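Local coordinates for protein lyase/mutase (Burkholderia cenocepacia, PDB 4LSB) that is a magnesium-binding TIM-barrel enzyme of the phosphoenolpyruvate phosphomutase family, a lyase or mutase, at residues B[147-152]-B[159-164]; B[23-28]-B[51-56]; B[173-178]-B[204-209]; B[180-185]-B[193-198]; B[226-231]-B[237-242]. All coordinates share one frame; numbering follows the deposited sequence.

Contact 1. Residues B[147-152]-B[159-164]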
# COMPACT_ATOMS: atom_id res chain seq x y z
N ALA B 147 8.43 27.70 18.44
CA ALA B 147 7.16 28.04 17.82
C ALA B 147 6.27 26.81 17.75
O ALA B 147 5.05 26.90 17.91
CB ALA B 147 7.39 28.62 16.41
N ALA B 148 6.89 25.65 17.49
CA ALA B 148 6.12 24.40 17.44
C ALA B 148 5.58 24.07 18.84
O ALA B 148 4.45 23.66 18.97
CB ALA B 148 6.95 23.23 16.92
N VAL B 149 6.40 24.30 19.86
CA VAL B 149 5.99 24.05 21.23
C VAL B 149 4.85 24.96 21.64
O VAL B 149 3.88 24.54 22.30
CB VAL B 149 7.22 24.25 22.17
CG1 VAL B 149 6.79 24.47 23.63
CG2 VAL B 149 8.16 23.05 22.03
N ASP B 150 4.94 26.24 21.29
CA ASP B 150 3.87 27.17 21.63
C ASP B 150 2.54 26.78 20.99
O ASP B 150 1.49 26.86 21.64
CB ASP B 150 4.19 28.60 21.24
CG ASP B 150 5.29 29.21 22.07
OD1 ASP B 150 5.53 28.75 23.21
OD2 ASP B 150 5.93 30.15 21.55
N ALA B 151 2.57 26.36 19.73
CA ALA B 151 1.38 25.85 19.10
C ALA B 151 0.87 24.61 19.83
O ALA B 151 -0.32 24.45 20.03
CB ALA B 151 1.65 25.50 17.65
N ALA B 152 1.77 23.68 20.11
CA ALA B 152 1.42 22.44 20.83
C ALA B 152 0.77 22.77 22.16
O ALA B 152 -0.31 22.24 22.45
CB ALA B 152 2.65 21.56 21.03
N PHE B 159 -0.13 17.58 23.35
CA PHE B 159 0.42 17.22 22.03
C PHE B 159 1.88 16.87 22.25
O PHE B 159 2.63 17.66 22.86
CB PHE B 159 0.26 18.37 21.04
CG PHE B 159 0.77 18.06 19.64
CD1 PHE B 159 2.11 18.17 19.32
CD2 PHE B 159 -0.12 17.71 18.64
CE1 PHE B 159 2.55 17.91 18.06
CE2 PHE B 159 0.32 17.43 17.38
CZ PHE B 159 1.67 17.53 17.08
N THR B 160 2.27 15.67 21.84
CA THR B 160 3.63 15.18 22.07
C THR B 160 4.51 15.55 20.90
O THR B 160 4.40 14.94 19.81
CB THR B 160 3.68 13.67 22.29
OG1 THR B 160 2.93 13.37 23.47
CG2 THR B 160 5.12 13.21 22.46
N LEU B 161 5.31 16.61 21.11
CA LEU B 161 6.22 17.13 20.10
C LEU B 161 7.57 16.43 20.11
O LEU B 161 8.29 16.45 21.09
CB LEU B 161 6.44 18.64 20.18
CG LEU B 161 7.39 19.21 19.10
CD1 LEU B 161 6.78 19.28 17.72
CD2 LEU B 161 7.90 20.60 19.47
N THR B 162 7.90 15.82 18.97
CA THR B 162 9.22 15.23 18.75
C THR B 162 10.07 16.22 17.96
O THR B 162 9.69 16.63 16.86
CB THR B 162 9.13 13.88 18.03
OG1 THR B 162 8.34 12.96 18.76
CG2 THR B 162 10.51 13.27 17.85
N ALA B 163 11.22 16.62 18.51
CA ALA B 163 12.16 17.45 17.82
C ALA B 163 13.26 16.55 17.26
O ALA B 163 13.83 15.73 17.99
CB ALA B 163 12.76 18.48 18.79
N ARG B 164 13.45 16.64 15.94
CA ARG B 164 14.47 15.88 15.21
C ARG B 164 15.72 16.69 14.85
O ARG B 164 15.66 17.83 14.37
CB ARG B 164 13.87 15.29 13.93
CG ARG B 164 13.08 14.00 14.15
CD ARG B 164 12.36 13.46 12.93
NE ARG B 164 13.28 13.17 11.84
CZ ARG B 164 12.98 12.40 10.80
NH1 ARG B 164 11.81 11.80 10.70
NH2 ARG B 164 13.87 12.24 9.87
O HOH W 1 0.17 20.15 24.35
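With its CG anti to the backbone N (chi1 -180°) and chi2 near 74°, L161 sends both methyls out from strand 160-164 to the strand-facing side of helix 138-153. V149 meets it through the branch that stands beside its own backbone N: V149 CG2 lies 3.6 Å from L161 CD2, the two side chains crossing at about a right angle. The same leucine methyl also rests on A148, with A148 CB 3.8 Å from L161 CD2, while L161 CD1 is only slightly farther from that alanine methyl. One helical turn on, A152 CB comes obliquely to the ring of F159, 3.8 Å from F159 CD1. The helix and the strand are consecutive parts of the beta-alpha-beta unit that starts at strand 121-125, so this packing closes the helix onto the barrel wall. Helix 104-116 also packs here, V107 and I111 on A148 and I111 on A151. Between A152 and F159 a water bridges the backbones, donating to A152 O at 2.9 Å and accepting from F159 N at 2.8 Å. R153, ending the helix, bonds through NH1 to F159 O; the two segments themselves share no direct hydrogen bond, so apolar burial carries the rest.

Contact 2. Residues B[23-28]-B[51-56]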
# COMPACT_ATOMS: atom_id res chain seq x y z
N ARG B 23 0.79 10.29 25.59
CA ARG B 23 1.76 10.91 26.49
C ARG B 23 2.19 9.88 27.57
O ARG B 23 3.37 9.77 27.87
CB ARG B 23 1.17 12.18 27.16
CG ARG B 23 2.15 12.95 28.06
CD ARG B 23 1.44 13.75 29.18
NE ARG B 23 0.75 12.83 30.10
CZ ARG B 23 1.31 12.16 31.12
NH1 ARG B 23 2.60 12.31 31.44
NH2 ARG B 23 0.57 11.32 31.85
N ALA B 24 1.21 9.13 28.10
CA ALA B 24 1.43 8.10 29.12
C ALA B 24 2.35 6.96 28.67
O ALA B 24 3.08 6.40 29.51
CB ALA B 24 0.11 7.53 29.61
N LEU B 25 2.31 6.59 27.39
CA LEU B 25 3.24 5.58 26.84
C LEU B 25 4.64 5.99 27.10
O LEU B 25 5.48 5.12 27.32
CB LEU B 25 3.09 5.35 25.32
CG LEU B 25 1.78 4.76 24.90
CD1 LEU B 25 1.53 4.72 23.42
CD2 LEU B 25 1.67 3.36 25.53
N HIS B 26 4.90 7.30 27.12
CA HIS B 26 6.27 7.78 27.26
C HIS B 26 6.81 7.82 28.70
O HIS B 26 7.98 8.11 28.88
CB HIS B 26 6.45 9.18 26.65
CG HIS B 26 6.23 9.22 25.18
ND1 HIS B 26 4.98 9.22 24.63
CD2 HIS B 26 7.11 9.27 24.15
CE1 HIS B 26 5.08 9.26 23.32
NE2 HIS B 26 6.36 9.28 23.00
N THR B 27 5.94 7.65 29.67
CA THR B 27 6.32 7.81 31.08
C THR B 27 6.27 6.49 31.83
O THR B 27 6.78 6.39 32.93
CB THR B 27 5.46 8.85 31.78
OG1 THR B 27 4.10 8.44 31.76
CG2 THR B 27 5.62 10.23 31.09
N ARG B 28 5.71 5.45 31.23
CA ARG B 28 5.75 4.16 31.89
C ARG B 28 7.11 3.51 31.67
O ARG B 28 7.88 3.89 30.74
CB ARG B 28 4.57 3.29 31.44
CG ARG B 28 4.70 2.72 30.09
CD ARG B 28 3.43 2.00 29.69
NE ARG B 28 3.75 1.30 28.46
CZ ARG B 28 2.87 0.80 27.60
NH1 ARG B 28 1.57 0.93 27.81
NH2 ARG B 28 3.32 0.16 26.53
N PHE B 51 -0.37 -3.01 18.67
CA PHE B 51 0.43 -1.78 18.87
C PHE B 51 -0.46 -0.72 19.50
O PHE B 51 -1.72 -0.79 19.40
CB PHE B 51 1.11 -1.33 17.60
CG PHE B 51 2.22 -2.23 17.19
CD1 PHE B 51 3.45 -2.17 17.83
CD2 PHE B 51 2.02 -3.17 16.18
CE1 PHE B 51 4.49 -3.01 17.43
CE2 PHE B 51 3.06 -4.04 15.82
CZ PHE B 51 4.30 -3.95 16.46
N GLU B 52 0.17 0.19 20.25
CA GLU B 52 -0.58 1.17 21.05
C GLU B 52 -0.57 2.59 20.47
O GLU B 52 -1.25 3.48 20.99
CB GLU B 52 -0.05 1.18 22.47
CG GLU B 52 -0.53 -0.02 23.27
CD GLU B 52 0.14 -0.08 24.62
OE1 GLU B 52 -0.43 0.45 25.58
OE2 GLU B 52 1.25 -0.61 24.74
N ALA B 53 0.20 2.78 19.42
CA ALA B 53 0.28 4.06 18.72
C ALA B 53 0.78 3.78 17.36
O ALA B 53 1.37 2.72 17.13
CB ALA B 53 1.25 4.94 19.45
N LEU B 54 0.61 4.72 16.46
CA LEU B 54 1.17 4.62 15.09
C LEU B 54 1.89 5.92 14.75
O LEU B 54 1.53 6.97 15.26
CB LEU B 54 0.01 4.38 14.07
CG LEU B 54 -0.91 3.21 14.39
CD1 LEU B 54 -2.10 3.20 13.44
CD2 LEU B 54 -0.19 1.91 14.29
N ALA B 55 2.88 5.85 13.85
CA ALA B 55 3.54 7.00 13.33
C ALA B 55 3.48 6.98 11.81
O ALA B 55 3.72 5.94 11.14
CB ALA B 55 4.98 7.06 13.79
N THR B 56 3.23 8.12 11.22
CA THR B 56 3.24 8.18 9.76
C THR B 56 4.69 8.18 9.31
O THR B 56 5.62 8.34 10.14
CB THR B 56 2.48 9.40 9.23
OG1 THR B 56 3.14 10.57 9.63
CG2 THR B 56 1.04 9.42 9.74
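E52 OE2 takes the shortest bond of this contact, 2.8 Å from R28 NH2, with an N-H...O angle of 167°. The second oxygen is held likewise, E52 OE1 lying 3.0 Å from R28 NH1: the guanidinium grips the carboxylate end-on, one nitrogen to each oxygen. Both oxygens are met on their syn sides and near the guanidinium plane, although the two flat groups are turned 32° against each other. In R28 CG stands between the backbone N and the carbonyl carbon (chi1 75°) and the chain runs extended from there to NE; E52, also extended beyond CG, comes from the opposite direction. The bridge ties the loop that follows helix 14-25, which precedes the first strand (32-34) of the TIM barrel, to the loop that leads into strand 54-55. Alongside the bridge L25 supplies the apolar half: L25 CD2 lies over one face of the guanidinium, 3.3 Å above its plane and toward the rim, and is 3.6 Å from E52 OE1. The other methyl meets A53, just before the strand, with L25 CD1 4.0 Å from A53 CB. L25 also packs on F32 of strand 32-34, and A53 on I34. R28 O accepts from K237 NZ.

Contact 3. Residues B[173-178]-B[204-209]; sequences RDLDDT and IAAVTR
L175 reaches across to helix 201-211 from the first turn of helix 175-187. Its CB points toward the opposing helix, and CG stands anti to the backbone N (chi1 -175°), which carries the fork of the side chain toward V207 and A206. At the fork the methyls part company: L175 CD1 lies 4.0 Å from V207 CG2, whereas L175 CD2 is 4.4 Å from A206 CB, a looser touch. V207 offers the branch that sits beside its backbone N, and the two side chains meet at an oblique angle. Y168 also packs on L175, and V207 is further covered by I179 and L182 of helix 175-187. The helix start that holds L175 is itself secured by D174 at the N-cap, whose OD1 accepts a capping bond from D177 N. The carbonyl of the same residue accepts both T178 N and T178 OG1, the hydroxyl at 2.8 Å from D174 O and above the carbonyl plane. With no hydrogen bond between the segments and little surface buried, this is a light apolar contact between successive helices of the outer layer of a TIM barrel.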
# COMPACT_ATOMS: atom_id res chain seq x y z
N ARG B 173 28.15 13.42 11.10
CA ARG B 173 28.05 12.41 12.15
C ARG B 173 28.82 12.89 13.38
O ARG B 173 29.73 12.23 13.83
CB ARG B 173 28.56 11.05 11.66
CG ARG B 173 27.79 10.50 10.48
CD ARG B 173 28.37 9.19 10.00
NE ARG B 173 28.21 8.20 11.06
CZ ARG B 173 27.12 7.48 11.26
NH1 ARG B 173 26.06 7.60 10.46
NH2 ARG B 173 27.08 6.62 12.27
N ASP B 174 28.43 14.02 13.93
CA ASP B 174 29.07 14.61 15.09
C ASP B 174 28.14 14.47 16.30
O ASP B 174 27.12 15.17 16.41
CB ASP B 174 29.37 16.08 14.78
CG ASP B 174 29.99 16.85 15.96
OD1 ASP B 174 29.42 16.89 17.07
OD2 ASP B 174 31.06 17.47 15.76
N LEU B 175 28.50 13.57 17.20
CA LEU B 175 27.68 13.25 18.38
C LEU B 175 27.47 14.46 19.26
O LEU B 175 26.39 14.73 19.76
CB LEU B 175 28.34 12.12 19.19
CG LEU B 175 27.60 11.54 20.41
CD1 LEU B 175 26.26 11.00 19.96
CD2 LEU B 175 28.40 10.44 21.10
N ASP B 176 28.53 15.22 19.47
CA ASP B 176 28.42 16.32 20.36
C ASP B 176 27.55 17.49 19.86
O ASP B 176 26.83 18.05 20.64
CB ASP B 176 29.81 16.77 20.77
CG ASP B 176 30.48 15.72 21.60
OD1 ASP B 176 30.27 15.72 22.85
OD2 ASP B 176 31.19 14.87 21.01
N ASP B 177 27.60 17.84 18.57
CA ASP B 177 26.67 18.86 18.04
C ASP B 177 25.23 18.33 18.11
O ASP B 177 24.29 19.05 18.44
CB ASP B 177 26.94 19.24 16.58
CG ASP B 177 26.12 20.50 16.14
OD1 ASP B 177 26.37 21.56 16.71
OD2 ASP B 177 25.24 20.43 15.22
N THR B 178 25.09 17.07 17.76
CA THR B 178 23.79 16.44 17.72
C THR B 178 23.17 16.45 19.12
O THR B 178 22.02 16.84 19.26
CB THR B 178 23.90 15.05 17.11
OG1 THR B 178 24.44 15.15 15.78
CG2 THR B 178 22.52 14.39 17.05
N ILE B 204 24.10 5.98 21.46
CA ILE B 204 22.70 6.08 21.94
C ILE B 204 22.61 6.29 23.46
O ILE B 204 21.85 7.13 23.96
CB ILE B 204 21.90 4.81 21.55
CG1 ILE B 204 21.65 4.75 20.06
CG2 ILE B 204 20.56 4.77 22.26
CD1 ILE B 204 21.19 3.41 19.59
N ALA B 205 23.35 5.50 24.23
CA ALA B 205 23.31 5.67 25.68
C ALA B 205 23.76 7.05 26.14
O ALA B 205 23.27 7.59 27.11
CB ALA B 205 24.13 4.61 26.35
N ALA B 206 24.72 7.63 25.43
CA ALA B 206 25.18 8.99 25.72
C ALA B 206 24.12 10.03 25.39
O ALA B 206 24.01 11.03 26.08
CB ALA B 206 26.43 9.30 24.92
N VAL B 207 23.43 9.83 24.29
CA VAL B 207 22.24 10.67 23.97
C VAL B 207 21.18 10.62 25.09
O VAL B 207 20.77 11.66 25.56
CB VAL B 207 21.57 10.29 22.64
CG1 VAL B 207 20.37 11.16 22.39
CG2 VAL B 207 22.55 10.55 21.52
N THR B 208 20.78 9.43 25.50
CA THR B 208 19.68 9.34 26.46
C THR B 208 20.11 9.91 27.82
O THR B 208 19.31 10.55 28.53
CB THR B 208 19.19 7.88 26.63
OG1 THR B 208 20.23 7.06 27.20
CG2 THR B 208 18.83 7.25 25.27
N ARG B 209 21.35 9.63 28.22
CA ARG B 209 21.84 10.20 29.49
C ARG B 209 21.86 11.74 29.50
O ARG B 209 21.42 12.39 30.47
CB ARG B 209 23.25 9.66 29.84
CG ARG B 209 23.58 9.71 31.34
CD ARG B 209 25.01 9.16 31.61
NE ARG B 209 25.92 10.08 30.96
CZ ARG B 209 26.37 11.21 31.49
NH1 ARG B 209 26.09 11.54 32.76
NH2 ARG B 209 27.14 12.00 30.77

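Contact 4. Residues B[180-185]-B[193-198]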
# COMPACT_ATOMS: atom_id res chain seq x y z
N ALA B 180 23.92 18.46 21.55
CA ALA B 180 23.70 19.83 22.00
C ALA B 180 22.42 20.35 21.41
O ALA B 180 21.65 21.01 22.08
CB ALA B 180 24.86 20.72 21.61
N ARG B 181 22.18 20.08 20.14
CA ARG B 181 20.90 20.47 19.50
C ARG B 181 19.70 19.86 20.23
O ARG B 181 18.69 20.54 20.55
CB ARG B 181 20.92 20.03 18.05
CG ARG B 181 21.79 20.93 17.16
CD ARG B 181 21.83 20.43 15.72
NE ARG B 181 22.56 21.40 14.89
CZ ARG B 181 22.04 22.51 14.36
NH1 ARG B 181 20.76 22.81 14.52
NH2 ARG B 181 22.81 23.31 13.64
N LEU B 182 19.79 18.56 20.52
CA LEU B 182 18.66 17.87 21.14
C LEU B 182 18.40 18.43 22.49
O LEU B 182 17.26 18.59 22.89
CB LEU B 182 18.85 16.36 21.27
CG LEU B 182 18.91 15.58 19.97
CD1 LEU B 182 19.11 14.10 20.28
CD2 LEU B 182 17.65 15.76 19.15
N VAL B 183 19.46 18.71 23.23
CA VAL B 183 19.32 19.35 24.54
C VAL B 183 18.67 20.76 24.41
O VAL B 183 17.85 21.18 25.21
CB VAL B 183 20.71 19.46 25.22
CG1 VAL B 183 20.64 20.40 26.41
CG2 VAL B 183 21.19 18.08 25.62
N ALA B 184 19.04 21.47 23.36
CA ALA B 184 18.51 22.81 23.16
C ALA B 184 17.01 22.76 22.78
O ALA B 184 16.22 23.61 23.20
CB ALA B 184 19.29 23.54 22.10
N TYR B 185 16.66 21.77 21.98
CA TYR B 185 15.28 21.51 21.61
C TYR B 185 14.45 21.09 22.85
O TYR B 185 13.33 21.55 23.01
CB TYR B 185 15.20 20.45 20.50
CG TYR B 185 16.00 20.73 19.22
CD1 TYR B 185 16.48 22.02 18.92
CD2 TYR B 185 16.28 19.71 18.31
CE1 TYR B 185 17.22 22.28 17.75
CE2 TYR B 185 16.98 19.96 17.15
CZ TYR B 185 17.45 21.26 16.86
OH TYR B 185 18.19 21.51 15.73
N LEU B 193 12.88 13.54 21.94
CA LEU B 193 14.03 13.96 21.14
C LEU B 193 14.48 12.79 20.24
O LEU B 193 14.47 11.66 20.63
CB LEU B 193 15.21 14.40 22.02
CG LEU B 193 15.05 15.69 22.82
CD1 LEU B 193 14.64 16.88 21.94
CD2 LEU B 193 14.07 15.44 23.95
N TYR B 194 14.90 13.10 19.03
CA TYR B 194 15.17 12.03 18.05
C TYR B 194 16.28 12.47 17.07
O TYR B 194 16.13 13.49 16.40
CB TYR B 194 13.87 11.71 17.32
CG TYR B 194 13.85 10.77 16.09
CD1 TYR B 194 14.83 9.82 15.81
CD2 TYR B 194 12.75 10.80 15.25
CE1 TYR B 194 14.73 8.99 14.70
CE2 TYR B 194 12.66 9.98 14.15
CZ TYR B 194 13.66 9.08 13.88
OH TYR B 194 13.48 8.28 12.77
N ALA B 195 17.36 11.68 17.02
CA ALA B 195 18.45 11.87 16.03
C ALA B 195 18.57 10.65 15.08
O ALA B 195 19.25 9.71 15.41
CB ALA B 195 19.76 12.08 16.75
N PRO B 196 17.90 10.68 13.93
CA PRO B 196 17.96 9.51 13.08
C PRO B 196 19.37 9.31 12.53
O PRO B 196 20.10 10.28 12.30
CB PRO B 196 16.94 9.81 11.98
CG PRO B 196 16.75 11.28 12.02
CD PRO B 196 17.02 11.72 13.39
N GLY B 197 19.78 8.06 12.38
CA GLY B 197 21.18 7.80 11.98
C GLY B 197 22.17 7.43 13.05
O GLY B 197 23.17 6.79 12.75
N ILE B 198 21.93 7.81 14.31
CA ILE B 198 22.71 7.27 15.43
C ILE B 198 22.26 5.82 15.76
O ILE B 198 21.13 5.57 16.19
CB ILE B 198 22.62 8.14 16.68
CG1 ILE B 198 22.91 9.59 16.35
CG2 ILE B 198 23.60 7.65 17.73
CD1 ILE B 198 23.17 10.44 17.57
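Helix 175-187 and strand 192-194 draw closest at L182 and L193, whose CA atoms are 6.1 Å apart. No hydrogen bond links the two segments; the backbone of the second leaves the strand after Y194 and bends through a type II turn from A195 to I198, with G197 at positive phi. L182 makes the largest contribution from the helix. Its CG lies anti to the carbonyl carbon (chi1 -66°), and the chain then runs straight out to a fork over the strand end: L182 CD2 is 4.0 Å from L193 CB and 3.8 Å from the backbone atom Y194 N, while L182 CD1 is 4.1 Å from A195 CB. In return L193 lays its side chain against the helix backbone, where L193 CD1 is only 3.3 Å from L182 O and 3.9 Å from Y185 CB. V207 and V211 of helix 201-211 also pack on L182. The aromatic end of Y185 is occupied differently: its OH accepts from R181 NH1 at 3.1 Å, in the guanidinium plane, and is also hydrogen-bonded to D126 OD2, so the phenol is held by polar groups while its CB serves the core. Y194 extends its ring on the other side of the strand, and its side chain is about 9 Å from the bound magnesium ion. The packing of helix 175-187 on the strand that follows it belongs to the beta-alpha-beta unit strand 160-164, helix 175-187, strand 192-194, the repeated element of a TIM barrel.

Contact 5. Residues B[226-231]-B[237-242]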
# COMPACT_ATOMS: atom_id res chain seq x y z
N LEU B 226 19.43 -3.25 16.89
CA LEU B 226 19.31 -3.53 18.31
C LEU B 226 17.85 -3.95 18.61
O LEU B 226 16.93 -3.61 17.86
CB LEU B 226 19.71 -2.29 19.11
CG LEU B 226 21.18 -1.91 19.00
CD1 LEU B 226 21.39 -0.53 19.61
CD2 LEU B 226 22.12 -2.95 19.61
N SER B 227 17.65 -4.75 19.65
CA SER B 227 16.34 -5.17 20.01
C SER B 227 15.73 -4.08 20.87
O SER B 227 16.41 -3.22 21.41
CB SER B 227 16.33 -6.49 20.77
OG SER B 227 16.96 -6.32 22.02
N LEU B 228 14.44 -4.16 21.02
CA LEU B 228 13.74 -3.23 21.92
C LEU B 228 14.26 -3.30 23.38
O LEU B 228 14.38 -2.29 24.04
CB LEU B 228 12.25 -3.55 21.92
CG LEU B 228 11.39 -2.59 22.74
CD1 LEU B 228 11.43 -1.17 22.17
CD2 LEU B 228 9.95 -3.13 22.89
N ASP B 229 14.57 -4.51 23.85
CA ASP B 229 15.12 -4.69 25.17
C ASP B 229 16.52 -4.06 25.28
O ASP B 229 16.80 -3.42 26.29
CB ASP B 229 15.15 -6.18 25.54
CG ASP B 229 15.82 -6.44 26.86
OD1 ASP B 229 15.31 -5.95 27.85
OD2 ASP B 229 16.87 -7.15 26.89
N GLU B 230 17.37 -4.24 24.25
CA GLU B 230 18.70 -3.61 24.25
C GLU B 230 18.51 -2.12 24.29
O GLU B 230 19.19 -1.43 25.01
CB GLU B 230 19.57 -4.01 23.04
CG GLU B 230 20.09 -5.45 23.16
CD GLU B 230 20.67 -6.01 21.86
OE1 GLU B 230 20.09 -5.85 20.76
OE2 GLU B 230 21.73 -6.65 21.95
N LEU B 231 17.58 -1.61 23.50
CA LEU B 231 17.37 -0.15 23.47
C LEU B 231 16.85 0.37 24.80
O LEU B 231 17.32 1.42 25.27
CB LEU B 231 16.49 0.28 22.26
CG LEU B 231 17.21 0.02 20.92
CD1 LEU B 231 16.26 -0.12 19.76
CD2 LEU B 231 18.14 1.14 20.64
N LYS B 237 13.33 5.43 25.10
CA LYS B 237 11.92 5.31 25.45
C LYS B 237 11.00 4.81 24.31
O LYS B 237 10.02 4.14 24.55
CB LYS B 237 11.41 6.67 25.93
CG LYS B 237 9.98 6.66 26.44
CD LYS B 237 9.69 5.63 27.52
CE LYS B 237 10.60 5.84 28.73
NZ LYS B 237 10.23 4.89 29.81
N ARG B 238 11.31 5.20 23.09
CA ARG B 238 10.46 4.94 21.92
C ARG B 238 11.29 4.46 20.76
O ARG B 238 12.33 5.01 20.47
CB ARG B 238 9.70 6.19 21.49
CG ARG B 238 8.45 5.90 20.67
CD ARG B 238 7.61 7.18 20.56
NE ARG B 238 8.18 8.10 19.59
CZ ARG B 238 7.91 9.40 19.43
NH1 ARG B 238 7.07 10.03 20.19
NH2 ARG B 238 8.46 10.06 18.43
N VAL B 239 10.80 3.45 20.05
CA VAL B 239 11.50 2.94 18.93
C VAL B 239 10.55 2.89 17.73
O VAL B 239 9.49 2.28 17.77
CB VAL B 239 12.02 1.52 19.20
CG1 VAL B 239 12.86 1.04 18.02
CG2 VAL B 239 12.85 1.49 20.47
N SER B 240 10.96 3.57 16.67
CA SER B 240 10.19 3.63 15.43
C SER B 240 10.96 2.92 14.28
O SER B 240 12.14 2.47 14.44
CB SER B 240 9.96 5.12 15.09
OG SER B 240 11.21 5.77 14.71
N VAL B 241 10.30 2.81 13.11
CA VAL B 241 10.92 2.13 11.99
C VAL B 241 10.92 2.88 10.63
O VAL B 241 11.33 2.32 9.62
CB VAL B 241 10.33 0.71 11.77
CG1 VAL B 241 10.51 -0.15 13.01
CG2 VAL B 241 8.88 0.77 11.32
N GLY B 242 10.50 4.14 10.62
CA GLY B 242 10.50 4.94 9.41
C GLY B 242 9.80 4.16 8.29
O GLY B 242 8.71 3.61 8.50
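V239 packs against two leucines of helix 228-233, closing the beta-alpha-beta unit that runs from strand 215-218 through this helix to strand 238-240 of the TIM barrel. The tight part is V239 CG2, the methyl beside the backbone N (CG1 is anti to it, chi1 -176°). L228 CD1 lies 3.5 Å from V239 CG2, closer than ordinary van der Waals contact, and the two side chains cross at an oblique angle. L231 approaches the same methyl from another direction, at about a right angle, with L231 CD1 3.8 Å from V239 CG2 and 4.0 Å from V239 CG1. Thus one valine branch touches both leucines, and its second branch adds only L231. L231 is also packed on V217 and M219, whereas L228 lies on A31 and I33, so the two leucines carry the helix onto different neighbours of the strand. F266 of the second subunit covers V239 as well.

The outer side of the helix is looser. D229 and E230 are exposed and touch nothing in segment 237-242; there the polar groups serve the helix start instead. S227 at the N-cap and E230 form a capping box: E230 N donates to S227 OG at 3.1 Å, and S227 N donates in return to the carboxylate. This outer rim also borders the partner chain, since T265 of the second subunit packs on S227. In the return bond E230 OE1 receives S227 N through its anti lone pair, at 2.9 Å and with an N-H...O angle of 164°.

In the fold
Contacts 1, 4 and 5 each join a helix to the following strand of one parallel barrel sheet, while contact 2 ties the end of helix 14-25 and the loop after it to the approach to strand 54-55, and contact 3 pairs two outer helices. Contacts 3 and 4 share helix 175-187, with centres 7 Å apart, and meet where V207 CG1 lies 3.8 Å from L182 CD1. Contacts 1 and 4 meet along neighbouring strands, with A163 O 3.0 Å from Y194 N. R238 of contact 5 probably bonds to both T162 of contact 1 and H26 of contact 2. The magnesium site includes S58 and E97; the Y194 side chain of contact 4 does not touch the ion.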